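PDB 3MC1: predicted phosphatase, HAD family from Clostridium acetobutylicum, which probably hydrolyses phosphate esters as a phosphatase of the haloacid dehalogenase superfamily, its natural substrate being unknown. Local coordinates for residues T23-Y28 with R74-A79; K80-N85 with K117-H122; P181-T186 with Y202-V207. All blocks are in the same frame, centred on the assembly; numbering follows the deposited sequence.

Contact 1 of 3, residues T23-Y28 with R74-A79; sequences TKSVKY and RDYFKA
D75 begins the meeting of two nearly antiparallel helices, touching Y28 lightly: its CB lies 4.2 Å from Y28 CE2. The segments run at 153° to each other with axes 8.4 Å apart, and helices 19-31 and 63-81 both belong to the helical insert between strands 6-9 and 104-109, consistent with a HAD cap of the C1 type.

Y76 makes the largest contribution. Its CB packs obliquely against Y28, 3.9 Å from Y28 CD2. CG is anti to the backbone N (chi1 180°), and the Y76 side chain crosses that of K24 obliquely; the ring's rim meets S25, whose OG lies in the ring plane at the edge, 3.1 Å from Y76 CD2. Farther out, Y76 CE2 comes to 3.8 Å from K24 CB, and the extended lysine chain passes the hydroxyl with its CD.

F77 meets the same serine oxygen. Its CB stands 3.3 Å from S25 OG, which also lies in the plane of the phenyl ring at its edge, while that ring also packs edge-to-face with F115 of helix 113-122.

S25 OG is hydrogen-bonded to G21 O in its own helix, and K24, Y28 and Y76 direct their polar ends to E20, K32 and E84. The join between these two segments is therefore one of shape and dispersion, with the serine oxygen probably adding a mild electrostatic attraction for aromatic C-H edges.

Contact 2 of 3, residues K80-N85 with K117-H122; sequences KGMFEN and KQILEH
The packing of M82, F83 and N85 against I119, Q118 and H122 is a turn-on-helix contact, set where the chain leaves helix 63-81 and returns toward the HAD core. M82, present as selenomethionine, fills its middle. Its chain bends at chi3 (-79°), and M82 CE settles 3.7 Å from Q118 CB and 3.8 Å from I119 CG1; the I119 and M82 side chains run past each other in opposite directions. M82 SE lies 3.6 Å from Q118 OE1, a packing distance.

At the outer margin F83 and H122 form a T-shaped (edge-to-face) pair, with planes at 63°. F83 CD1 stands over the centre of the imidazole face, while M82 CG covers the centre of one face of the phenyl ring. A water donates to F83 O (2.6 Å) and has a weak bond with H122 NE2.

On the inner side N85 ND2 meets I119 CG2 at 3.7 Å. N85 ND2 also donates to M82 O (3.3 Å, 155° at hydrogen), the acceptor lying in the amide plane, which ties the residue after the G81-E84 turn back to M82. Around this contact, F77 of helix 63-81 touches M82, N85 rests on T16 and S18 of the loop after strand 6-9, and helix 113-122 follows strand 104-109.

Contact 3 of 3, residues P181-T186 with Y202-V207; sequences PSIGVT and YIVNSV
I183 is the central bump of this strand pair: its CG1 lies 3.8 Å from Y202 CB and its CG2 4.1 Å from V204 CG1, so the branched side chain sits in the dip between two neighbours on the adjoining strand. Two residues on, V185 meets V204 beside it, V185 CG1 to V204 CG2 at 3.7 Å. V204 thus touches both, with CG1 toward I183 and CG2 toward V185. At the start, Y202 turns its ring rim toward P181, whose CB lies near the ring plane, 3.7 Å from Y202 CE2.

The backbones beneath are parallel, with G184 N bonding to Y202 O (2.6 Å, 169° at hydrogen), V204 N to G184 O and T186 N to V204 O. These are the two strands of a beta-alpha-beta crossover through helix 192-198, and strand 202-204 is the outermost of the Rossmann-like HAD sheet at this end. Helix 207-215 lies over the side bearing I183, Y202 and V204, bringing L210 and K213 onto I183.

The reverse side has a different relief. G184 contributes no side chain there; I203 projects, and T186, just past the strand end, meets it at about a right angle, their CG2 methyls 3.9 Å apart. Y192 and L195 of the crossover helix press on both. T186 OG1, between the backbone N and the carbonyl carbon (chi1 55°), faces N205, just ahead of the S206 N-cap of helix 207-215, and lies 3.3 Å from N205 CB.

Contacts 1 and 2 are consecutive joints on helix 63-81: the first ties it to helix 19-31 within the probable cap, the second ties its exit to helix 113-122 of the core. They touch, through a probable hydrogen bond between Y76 OH and E84 OE1 and through F77 against I119. Contact 1 pairs buried with partly exposed residues, contact 2 runs from buried to exposed, and both rely on aromatic rims and aliphatic packing. Contact 3, across the chain's centre from both, depends instead on backbone hydrogen bonds between parallel strands; its middle is buried, while its edge strand and N205 reach the surface. There V185 touches D167, a sodium ligand with D10 and D12.

Contact 1 of 3, residues T23-Y28 with R74-A79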
loop_
_atom_site.group_PDB
_atom_site.type_symbol
_atom_site.label_atom_id
_atom_site.label_comp_id
_atom_site.label_asym_id
_atom_site.label_seq_id
_atom_site.Cartn_x
_atom_site.Cartn_y
_atom_site.Cartn_z
ATOM N N THR A 23 -4.030 -7.540 10.535
ATOM C CA THR A 23 -4.140 -8.968 10.821
ATOM C C THR A 23 -5.231 -9.217 11.855
ATOM O O THR A 23 -5.916 -10.242 11.809
ATOM C CB THR A 23 -2.799 -9.574 11.305
ATOM O OG1 THR A 23 -2.323 -8.860 12.450
ATOM C CG2 THR A 23 -1.756 -9.522 10.189
ATOM N N LYS A 24 -5.409 -8.272 12.777
ATOM C CA LYS A 24 -6.445 -8.409 13.787
ATOM C C LYS A 24 -7.838 -8.271 13.167
ATOM O O LYS A 24 -8.774 -8.952 13.586
ATOM C CB LYS A 24 -6.239 -7.388 14.911
ATOM C CG LYS A 24 -5.230 -7.849 15.948
ATOM C CD LYS A 24 -5.014 -6.835 17.065
ATOM C CE LYS A 24 -3.983 -7.365 18.059
ATOM N NZ LYS A 24 -3.761 -6.457 19.217
ATOM N N SER A 25 -7.973 -7.408 12.160
ATOM C CA SER A 25 -9.258 -7.224 11.488
ATOM C C SER A 25 -9.596 -8.480 10.679
ATOM O O SER A 25 -10.754 -8.889 10.599
ATOM C CB SER A 25 -9.220 -5.996 10.562
ATOM O OG SER A 25 -8.965 -4.813 11.302
ATOM N N VAL A 26 -8.582 -9.087 10.075
ATOM C CA VAL A 26 -8.790 -10.303 9.300
ATOM C C VAL A 26 -9.172 -11.444 10.253
ATOM O O VAL A 26 -10.099 -12.200 9.977
ATOM C CB VAL A 26 -7.515 -10.691 8.524
ATOM C CG1 VAL A 26 -7.737 -11.994 7.750
ATOM C CG2 VAL A 26 -7.136 -9.556 7.579
ATOM N N LYS A 27 -8.460 -11.555 11.373
ATOM C CA LYS A 27 -8.752 -12.602 12.349
ATOM C C LYS A 27 -10.171 -12.434 12.872
ATOM O O LYS A 27 -10.897 -13.417 13.047
ATOM C CB LYS A 27 -7.765 -12.559 13.519
ATOM C CG LYS A 27 -8.071 -13.595 14.594
ATOM C CD LYS A 27 -7.306 -13.316 15.879
ATOM C CE LYS A 27 -6.059 -14.174 16.007
ATOM N NZ LYS A 27 -6.394 -15.595 16.335
ATOM N N TYR A 28 -10.563 -11.187 13.125
ATOM C CA TYR A 28 -11.908 -10.900 13.616
ATOM C C TYR A 28 -12.938 -11.362 12.591
ATOM O O TYR A 28 -13.978 -11.920 12.946
ATOM C CB TYR A 28 -12.097 -9.399 13.854
ATOM C CG TYR A 28 -13.544 -9.030 14.074
ATOM C CD1 TYR A 28 -14.161 -9.260 15.303
ATOM C CD2 TYR A 28 -14.317 -8.503 13.037
ATOM C CE1 TYR A 28 -15.512 -8.982 15.497
ATOM C CE2 TYR A 28 -15.672 -8.218 13.219
ATOM C CZ TYR A 28 -16.261 -8.465 14.454
ATOM O OH TYR A 28 -17.601 -8.216 14.646
ATOM N N ARG A 74 -14.019 -4.601 8.254
ATOM C CA ARG A 74 -14.196 -3.167 8.466
ATOM C C ARG A 74 -14.870 -2.770 9.770
ATOM O O ARG A 74 -14.580 -1.701 10.300
ATOM C CB ARG A 74 -14.920 -2.551 7.274
ATOM C CG ARG A 74 -14.024 -2.511 6.038
ATOM C CD ARG A 74 -14.779 -2.098 4.798
ATOM N NE ARG A 74 -13.915 -2.084 3.621
ATOM C CZ ARG A 74 -14.355 -1.900 2.381
ATOM N NH1 ARG A 74 -15.650 -1.720 2.161
ATOM N NH2 ARG A 74 -13.507 -1.894 1.362
ATOM N N ASP A 75 -15.764 -3.616 10.286
ATOM C CA ASP A 75 -16.425 -3.322 11.554
ATOM C C ASP A 75 -15.364 -3.077 12.609
ATOM O O ASP A 75 -15.517 -2.206 13.469
ATOM C CB ASP A 75 -17.298 -4.494 12.029
ATOM C CG ASP A 75 -18.389 -4.852 11.048
ATOM O OD1 ASP A 75 -18.953 -3.936 10.414
ATOM O OD2 ASP A 75 -18.698 -6.056 10.932
ATOM N N TYR A 76 -14.293 -3.864 12.546
ATOM C CA TYR A 76 -13.199 -3.745 13.494
ATOM C C TYR A 76 -12.120 -2.746 13.048
ATOM O O TYR A 76 -11.587 -1.990 13.861
ATOM C CB TYR A 76 -12.542 -5.105 13.708
ATOM C CG TYR A 76 -11.388 -5.063 14.681
ATOM C CD1 TYR A 76 -11.601 -5.171 16.061
ATOM C CD2 TYR A 76 -10.081 -4.866 14.231
ATOM C CE1 TYR A 76 -10.536 -5.082 16.963
ATOM C CE2 TYR A 76 -9.018 -4.775 15.117
ATOM C CZ TYR A 76 -9.247 -4.883 16.480
ATOM O OH TYR A 76 -8.183 -4.804 17.350
ATOM N N PHE A 77 -11.787 -2.765 11.760
ATOM C CA PHE A 77 -10.748 -1.874 11.242
ATOM C C PHE A 77 -11.079 -0.392 11.328
ATOM O O PHE A 77 -10.251 0.411 11.750
ATOM C CB PHE A 77 -10.429 -2.210 9.789
ATOM C CG PHE A 77 -9.264 -1.439 9.244
ATOM C CD1 PHE A 77 -7.968 -1.848 9.523
ATOM C CD2 PHE A 77 -9.460 -0.281 8.493
ATOM C CE1 PHE A 77 -6.874 -1.115 9.064
ATOM C CE2 PHE A 77 -8.367 0.461 8.028
ATOM C CZ PHE A 77 -7.077 0.040 8.317
ATOM N N LYS A 78 -12.286 -0.025 10.926
ATOM C CA LYS A 78 -12.669 1.378 10.939
ATOM C C LYS A 78 -12.586 2.024 12.317
ATOM O O LYS A 78 -12.362 3.231 12.427
ATOM C CB LYS A 78 -14.094 1.540 10.415
ATOM C CG LYS A 78 -15.151 1.046 11.402
ATOM C CD LYS A 78 -16.535 1.028 10.787
ATOM C CE LYS A 78 -17.591 0.597 11.811
ATOM N NZ LYS A 78 -18.951 0.519 11.198
ATOM N N ALA A 79 -12.741 1.223 13.366
ATOM C CA ALA A 79 -12.759 1.760 14.722
ATOM C C ALA A 79 -11.563 1.445 15.597
ATOM O O ALA A 79 -11.292 2.170 16.555
ATOM C CB ALA A 79 -14.048 1.305 15.434
#

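Contact 2 of 3, residues K80-N85 with K117-H122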
loop_
_atom_site.group_PDB
_atom_site.type_symbol
_atom_site.label_atom_id
_atom_site.label_comp_id
_atom_site.label_asym_id
_atom_site.label_seq_id
_atom_site.Cartn_x
_atom_site.Cartn_y
_atom_site.Cartn_z
ATOM N N LYS A 80 -10.850 0.371 15.286
ATOM C CA LYS A 80 -9.706 -0.009 16.097
ATOM C C LYS A 80 -8.492 -0.354 15.266
ATOM O O LYS A 80 -7.402 0.144 15.523
ATOM C CB LYS A 80 -10.054 -1.219 16.973
ATOM C CG LYS A 80 -11.086 -0.955 18.042
ATOM C CD LYS A 80 -10.461 -1.001 19.425
ATOM C CE LYS A 80 -9.802 -2.351 19.701
ATOM N NZ LYS A 80 -9.184 -2.367 21.055
ATOM N N GLY A 81 -8.693 -1.221 14.278
ATOM C CA GLY A 81 -7.599 -1.650 13.427
ATOM C C GLY A 81 -6.729 -0.560 12.819
ATOM O O GLY A 81 -5.499 -0.647 12.874
HETATM N N MSE A 82 -7.345 0.463 12.234
HETATM C CA MSE A 82 -6.572 1.532 11.598
HETATM C C MSE A 82 -5.612 2.244 12.546
HETATM O O MSE A 82 -4.604 2.799 12.103
HETATM C CB MSE A 82 -7.505 2.568 10.942
HETATM C CG MSE A 82 -8.422 3.315 11.903
HETATM SE SE MSE A 82 -9.108 4.977 11.123
HETATM C CE MSE A 82 -7.526 6.094 11.404
ATOM N N PHE A 83 -5.915 2.210 13.843
ATOM C CA PHE A 83 -5.088 2.861 14.856
ATOM C C PHE A 83 -3.979 1.961 15.402
ATOM O O PHE A 83 -3.002 2.454 15.952
ATOM C CB PHE A 83 -5.974 3.367 16.007
ATOM C CG PHE A 83 -7.051 4.326 15.563
ATOM C CD1 PHE A 83 -6.719 5.540 14.969
ATOM C CD2 PHE A 83 -8.399 4.006 15.718
ATOM C CE1 PHE A 83 -7.712 6.423 14.535
ATOM C CE2 PHE A 83 -9.398 4.880 15.287
ATOM C CZ PHE A 83 -9.053 6.093 14.693
ATOM N N GLU A 84 -4.140 0.649 15.263
ATOM C CA GLU A 84 -3.127 -0.313 15.706
ATOM C C GLU A 84 -2.190 -0.307 14.509
ATOM O O GLU A 84 -2.100 -1.254 13.725
ATOM C CB GLU A 84 -3.790 -1.674 15.935
ATOM C CG GLU A 84 -4.943 -1.567 16.939
ATOM C CD GLU A 84 -5.569 -2.903 17.301
ATOM O OE1 GLU A 84 -6.047 -3.608 16.389
ATOM O OE2 GLU A 84 -5.589 -3.243 18.503
ATOM N N ASN A 85 -1.487 0.812 14.415
ATOM C CA ASN A 85 -0.627 1.142 13.296
ATOM C C ASN A 85 0.584 1.932 13.805
ATOM O O ASN A 85 0.587 2.420 14.937
ATOM C CB ASN A 85 -1.455 2.040 12.389
ATOM C CG ASN A 85 -1.130 1.893 10.940
ATOM O OD1 ASN A 85 -0.017 1.546 10.565
ATOM N ND2 ASN A 85 -2.117 2.189 10.097
ATOM N N LYS A 117 -6.830 8.216 4.118
ATOM C CA LYS A 117 -6.809 9.622 4.489
ATOM C C LYS A 117 -6.844 9.789 6.014
ATOM O O LYS A 117 -6.053 10.549 6.580
ATOM C CB LYS A 117 -8.002 10.335 3.845
ATOM C CG LYS A 117 -7.950 11.841 3.955
ATOM C CD LYS A 117 -9.128 12.474 3.241
ATOM C CE LYS A 117 -8.803 13.902 2.843
ATOM N NZ LYS A 117 -7.661 13.933 1.876
ATOM N N GLN A 118 -7.751 9.065 6.680
ATOM C CA GLN A 118 -7.871 9.139 8.136
ATOM C C GLN A 118 -6.570 8.760 8.802
ATOM O O GLN A 118 -6.162 9.376 9.785
ATOM C CB GLN A 118 -8.937 8.173 8.666
ATOM C CG GLN A 118 -10.358 8.507 8.348
ATOM C CD GLN A 118 -11.299 7.514 9.000
ATOM O OE1 GLN A 118 -11.465 7.508 10.226
ATOM N NE2 GLN A 118 -11.901 6.650 8.188
ATOM N N ILE A 119 -5.940 7.711 8.284
ATOM C CA ILE A 119 -4.684 7.218 8.827
ATOM C C ILE A 119 -3.543 8.223 8.639
ATOM O O ILE A 119 -2.826 8.532 9.590
ATOM C CB ILE A 119 -4.316 5.864 8.163
ATOM C CG1 ILE A 119 -5.289 4.778 8.642
ATOM C CG2 ILE A 119 -2.892 5.478 8.493
ATOM C CD1 ILE A 119 -5.251 3.519 7.791
ATOM N N LEU A 120 -3.377 8.732 7.422
ATOM C CA LEU A 120 -2.300 9.684 7.148
ATOM C C LEU A 120 -2.478 11.000 7.913
ATOM O O LEU A 120 -1.500 11.618 8.337
ATOM C CB LEU A 120 -2.190 9.923 5.642
ATOM C CG LEU A 120 -1.696 8.670 4.904
ATOM C CD1 LEU A 120 -1.812 8.829 3.398
ATOM C CD2 LEU A 120 -0.257 8.393 5.320
ATOM N N GLU A 121 -3.721 11.422 8.101
ATOM C CA GLU A 121 -3.985 12.638 8.857
ATOM C C GLU A 121 -3.746 12.329 10.332
ATOM O O GLU A 121 -3.158 13.132 11.063
ATOM C CB GLU A 121 -5.420 13.112 8.634
ATOM C CG GLU A 121 -5.745 13.367 7.175
ATOM C CD GLU A 121 -7.107 14.002 6.977
ATOM O OE1 GLU A 121 -7.997 13.788 7.830
ATOM O OE2 GLU A 121 -7.292 14.702 5.962
ATOM N N HIS A 122 -4.190 11.150 10.764
ATOM C CA HIS A 122 -4.001 10.731 12.150
ATOM C C HIS A 122 -2.515 10.763 12.499
ATOM O O HIS A 122 -2.127 11.170 13.595
ATOM C CB HIS A 122 -4.531 9.305 12.351
ATOM C CG HIS A 122 -4.309 8.764 13.732
ATOM N ND1 HIS A 122 -5.026 9.200 14.827
ATOM C CD2 HIS A 122 -3.439 7.840 14.197
ATOM C CE1 HIS A 122 -4.605 8.566 15.906
ATOM N NE2 HIS A 122 -3.641 7.734 15.553
HETATM O O HOH W 1 -2.145 4.896 16.349
#

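Contact 3 of 3, residues P181-T186 with Y202-V207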
loop_
_atom_site.group_PDB
_atom_site.type_symbol
_atom_site.label_atom_id
_atom_site.label_comp_id
_atom_site.label_asym_id
_atom_site.label_seq_id
_atom_site.Cartn_x
_atom_site.Cartn_y
_atom_site.Cartn_z
ATOM N N PRO A 181 8.677 3.031 -13.553
ATOM C CA PRO A 181 9.744 2.236 -12.945
ATOM C C PRO A 181 9.293 2.072 -11.501
ATOM O O PRO A 181 8.497 2.879 -10.998
ATOM C CB PRO A 181 10.966 3.136 -13.075
ATOM C CG PRO A 181 10.380 4.506 -13.020
ATOM C CD PRO A 181 9.141 4.389 -13.878
ATOM N N SER A 182 9.776 1.027 -10.845
ATOM C CA SER A 182 9.397 0.785 -9.469
ATOM C C SER A 182 10.591 0.500 -8.575
ATOM O O SER A 182 11.583 -0.086 -9.006
ATOM C CB SER A 182 8.424 -0.392 -9.395
ATOM O OG SER A 182 8.981 -1.558 -9.978
ATOM N N ILE A 183 10.494 0.965 -7.337
ATOM C CA ILE A 183 11.507 0.705 -6.335
ATOM C C ILE A 183 10.776 -0.141 -5.295
ATOM O O ILE A 183 9.791 0.308 -4.699
ATOM C CB ILE A 183 11.999 1.972 -5.624
ATOM C CG1 ILE A 183 12.629 2.952 -6.616
ATOM C CG2 ILE A 183 13.036 1.572 -4.561
ATOM C CD1 ILE A 183 13.152 4.228 -5.948
ATOM N N GLY A 184 11.237 -1.369 -5.102
ATOM C CA GLY A 184 10.616 -2.228 -4.119
ATOM C C GLY A 184 11.400 -2.114 -2.826
ATOM O O GLY A 184 12.627 -1.989 -2.855
ATOM N N VAL A 185 10.706 -2.120 -1.691
ATOM C CA VAL A 185 11.388 -2.042 -0.402
ATOM C C VAL A 185 11.168 -3.366 0.315
ATOM O O VAL A 185 10.089 -3.949 0.224
ATOM C CB VAL A 185 10.852 -0.870 0.457
ATOM C CG1 VAL A 185 10.933 0.430 -0.355
ATOM C CG2 VAL A 185 9.426 -1.147 0.907
ATOM N N THR A 186 12.193 -3.842 1.020
ATOM C CA THR A 186 12.100 -5.114 1.729
ATOM C C THR A 186 11.843 -4.995 3.225
ATOM O O THR A 186 11.776 -6.009 3.914
ATOM C CB THR A 186 13.375 -5.975 1.526
ATOM O OG1 THR A 186 14.527 -5.219 1.920
ATOM C CG2 THR A 186 13.517 -6.402 0.057
ATOM N N TYR A 202 14.015 -1.594 -9.063
ATOM C CA TYR A 202 15.001 -1.207 -8.053
ATOM C C TYR A 202 14.556 -1.844 -6.736
ATOM O O TYR A 202 13.355 -1.956 -6.493
ATOM C CB TYR A 202 15.030 0.311 -7.898
ATOM C CG TYR A 202 15.028 1.059 -9.207
ATOM C CD1 TYR A 202 16.203 1.583 -9.734
ATOM C CD2 TYR A 202 13.856 1.198 -9.955
ATOM C CE1 TYR A 202 16.206 2.217 -10.970
ATOM C CE2 TYR A 202 13.864 1.833 -11.197
ATOM C CZ TYR A 202 15.046 2.333 -11.697
ATOM O OH TYR A 202 15.088 2.924 -12.942
ATOM N N ILE A 203 15.505 -2.261 -5.896
ATOM C CA ILE A 203 15.174 -2.891 -4.612
ATOM C C ILE A 203 16.062 -2.404 -3.467
ATOM O O ILE A 203 17.291 -2.487 -3.544
ATOM C CB ILE A 203 15.291 -4.429 -4.701
ATOM C CG1 ILE A 203 14.406 -4.957 -5.836
ATOM C CG2 ILE A 203 14.853 -5.059 -3.393
ATOM C CD1 ILE A 203 14.485 -6.456 -6.044
ATOM N N VAL A 204 15.434 -1.900 -2.404
ATOM C CA VAL A 204 16.162 -1.392 -1.243
ATOM C C VAL A 204 15.695 -2.045 0.056
ATOM O O VAL A 204 14.551 -2.499 0.162
ATOM C CB VAL A 204 16.023 0.146 -1.110
ATOM C CG1 VAL A 204 16.472 0.814 -2.407
ATOM C CG2 VAL A 204 14.592 0.523 -0.758
ATOM N N ASN A 205 16.575 -2.083 1.050
ATOM C CA ASN A 205 16.243 -2.721 2.323
ATOM C C ASN A 205 15.964 -1.776 3.493
ATOM O O ASN A 205 15.685 -2.232 4.602
ATOM C CB ASN A 205 17.358 -3.691 2.703
ATOM C CG ASN A 205 18.713 -3.025 2.717
ATOM O OD1 ASN A 205 18.968 -2.120 3.516
ATOM N ND2 ASN A 205 19.595 -3.460 1.821
ATOM N N SER A 206 16.032 -0.471 3.258
ATOM C CA SER A 206 15.773 0.495 4.321
ATOM C C SER A 206 15.254 1.803 3.743
ATOM O O SER A 206 15.388 2.057 2.546
ATOM C CB SER A 206 17.049 0.789 5.108
ATOM O OG SER A 206 17.936 1.567 4.321
ATOM N N VAL A 207 14.677 2.638 4.603
ATOM C CA VAL A 207 14.147 3.929 4.188
ATOM C C VAL A 207 15.277 4.836 3.710
ATOM O O VAL A 207 15.094 5.632 2.790
ATOM C CB VAL A 207 13.383 4.627 5.353
ATOM C CG1 VAL A 207 12.930 6.020 4.932
ATOM C CG2 VAL A 207 12.182 3.792 5.761
#